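Local coordinates for diaminopimelate decarboxylase (Helicobacter pylori, PDB 2QGH), which catalyses the PLP-dependent decarboxylation of meso-diaminopimelate to L-lysine, the last step of bacterial lysine biosynthesis, at residues P158-K163 with P215-A219. Sequence-based numbering, arbitrary orientation.
Sequences PNIDAK and PIIEA
Ile160 and Pro215 carry most of this contact, in which an irregular loop lies against the first turns of a helix; no hydrogen bond joins residues 158-163 to residues 215-219. Ile160 is directed toward the helix from CB. With CG1 beside the backbone N and anti to the carbonyl carbon (chi1 -59°) and the chain then extended, CD1 reaches the helix surface, 3.6 Å from Ala219 CA and 4.0 Å from Ala219 CB. The small methyl of Ala219 lets the isoleucine tip come down close to the helix backbone, while the other branch, CG2, lies between the Glu218 carboxylate and Pro215 O, a carbonyl already engaged in the helical bond from Ala219 N.

Glu218 crosses Ile160 along its length, with CG 3.6 Å from Ile160 CD1 and OE2 3.8 Å from Ile160 CG2. Because CG stands anti to the backbone N, the extended chain lays the carboxylate alongside the isoleucine, where OE1 also forms a salt bridge with Lys222, one turn further along the helix. A long acid suits this margin: its methylenes pack on the CD1 methyl, and its carboxylate, though lying on an apolar side chain, has its charge met by Lys222.

Nearer the helix start, CB and CG of the Pro215 ring rest on the loop backbone, CB 3.6 Å from Asp161 O. Proline fits the first turn, where its missing N-H costs little. At the other end, Pro158 CG adds a looser apolar touch on Ala219 CB, at 4.2 Å.

The fold is the eight-stranded alpha/beta barrel of the PLP-binding domain: residues 158-163 belong to the loop between strand 150-155 and helix 181-193, and they pack on helix 213-232, which follows the next barrel strand, 197-203, and precedes strand 239-241.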
loop_
_atom_site.group_PDB
_atom_site.type_symbol
_atom_site.label_atom_id
_atom_site.label_comp_id
_atom_site.label_asym_id
_atom_site.label_seq_id
_atom_site.Cartn_x
_atom_site.Cartn_y
_atom_site.Cartn_z
ATOM N N PRO A 158 26.674 0.506 -10.485
ATOM C CA PRO A 158 28.055 0.816 -10.108
ATOM C C PRO A 158 28.450 0.164 -8.784
ATOM O O PRO A 158 29.515 0.449 -8.232
ATOM C CB PRO A 158 28.038 2.334 -10.011
ATOM C CG PRO A 158 26.694 2.579 -9.390
ATOM C CD PRO A 158 25.788 1.650 -10.198
ATOM N N ASN A 159 27.584 -0.714 -8.287
ATOM C CA ASN A 159 27.806 -1.410 -7.024
ATOM C C ASN A 159 28.278 -0.464 -5.922
ATOM O O ASN A 159 29.344 -0.659 -5.338
ATOM C CB ASN A 159 28.818 -2.547 -7.205
ATOM C CG ASN A 159 28.920 -3.438 -5.973
ATOM O OD1 ASN A 159 27.938 -3.629 -5.246
ATOM N ND2 ASN A 159 30.103 -4.005 -5.744
ATOM N N ILE A 160 27.479 0.564 -5.652
ATOM C CA ILE A 160 27.803 1.539 -4.618
ATOM C C ILE A 160 26.625 1.719 -3.654
ATOM O O ILE A 160 25.474 1.861 -4.072
ATOM C CB ILE A 160 28.171 2.912 -5.230
ATOM C CG1 ILE A 160 29.379 2.768 -6.160
ATOM C CG2 ILE A 160 28.494 3.907 -4.119
ATOM C CD1 ILE A 160 29.734 4.037 -6.900
ATOM N N ASP A 161 26.928 1.701 -2.360
ATOM C CA ASP A 161 25.927 1.857 -1.307
ATOM C C ASP A 161 25.508 3.330 -1.214
ATOM O O ASP A 161 26.320 4.195 -0.891
ATOM C CB ASP A 161 26.528 1.386 0.023
ATOM C CG ASP A 161 25.540 1.435 1.169
ATOM O OD1 ASP A 161 25.111 0.356 1.631
ATOM O OD2 ASP A 161 25.197 2.552 1.608
ATOM N N ALA A 162 24.239 3.610 -1.493
ATOM C CA ALA A 162 23.736 4.983 -1.453
ATOM C C ALA A 162 23.562 5.530 -0.032
ATOM O O ALA A 162 23.328 6.728 0.160
ATOM C CB ALA A 162 22.416 5.068 -2.208
ATOM N N LYS A 163 23.677 4.650 0.959
ATOM C CA LYS A 163 23.536 5.037 2.358
ATOM C C LYS A 163 22.151 5.606 2.669
ATOM O O LYS A 163 22.021 6.747 3.120
ATOM C CB LYS A 163 24.615 6.061 2.746
ATOM C CG LYS A 163 26.041 5.506 2.765
ATOM C CD LYS A 163 27.022 6.511 3.360
ATOM C CE LYS A 163 26.622 6.882 4.787
ATOM N NZ LYS A 163 27.578 7.819 5.445
ATOM N N PRO A 215 28.307 9.310 -2.267
ATOM C CA PRO A 215 27.964 8.132 -3.068
ATOM C C PRO A 215 27.546 8.489 -4.497
ATOM O O PRO A 215 27.888 7.787 -5.446
ATOM C CB PRO A 215 26.836 7.488 -2.267
ATOM C CG PRO A 215 27.172 7.856 -0.869
ATOM C CD PRO A 215 27.546 9.316 -1.008
ATOM N N ILE A 216 26.816 9.587 -4.643
ATOM C CA ILE A 216 26.358 10.033 -5.954
ATOM C C ILE A 216 27.564 10.384 -6.825
ATOM O O ILE A 216 27.692 9.902 -7.960
ATOM C CB ILE A 216 25.426 11.257 -5.812
ATOM C CG1 ILE A 216 24.236 10.884 -4.922
ATOM C CG2 ILE A 216 24.933 11.716 -7.181
ATOM C CD1 ILE A 216 23.367 12.057 -4.520
ATOM N N ILE A 217 28.455 11.209 -6.280
ATOM C CA ILE A 217 29.662 11.620 -6.989
ATOM C C ILE A 217 30.524 10.418 -7.370
ATOM O O ILE A 217 31.004 10.324 -8.504
ATOM C CB ILE A 217 30.490 12.593 -6.139
ATOM C CG1 ILE A 217 29.653 13.832 -5.840
ATOM C CG2 ILE A 217 31.774 12.973 -6.868
ATOM C CD1 ILE A 217 29.070 14.478 -7.089
ATOM N N GLU A 218 30.711 9.492 -6.432
ATOM C CA GLU A 218 31.503 8.307 -6.715
ATOM C C GLU A 218 30.884 7.554 -7.889
ATOM O O GLU A 218 31.589 7.041 -8.750
ATOM C CB GLU A 218 31.567 7.394 -5.494
ATOM C CG GLU A 218 32.418 6.151 -5.707
ATOM C CD GLU A 218 32.392 5.204 -4.515
ATOM O OE1 GLU A 218 32.958 4.091 -4.619
ATOM O OE2 GLU A 218 31.805 5.573 -3.475
ATOM N N ALA A 219 29.557 7.503 -7.929
ATOM C CA ALA A 219 28.864 6.813 -9.012
ATOM C C ALA A 219 29.068 7.556 -10.334
ATOM O O ALA A 219 29.276 6.940 -11.375
ATOM C CB ALA A 219 27.378 6.700 -8.691
#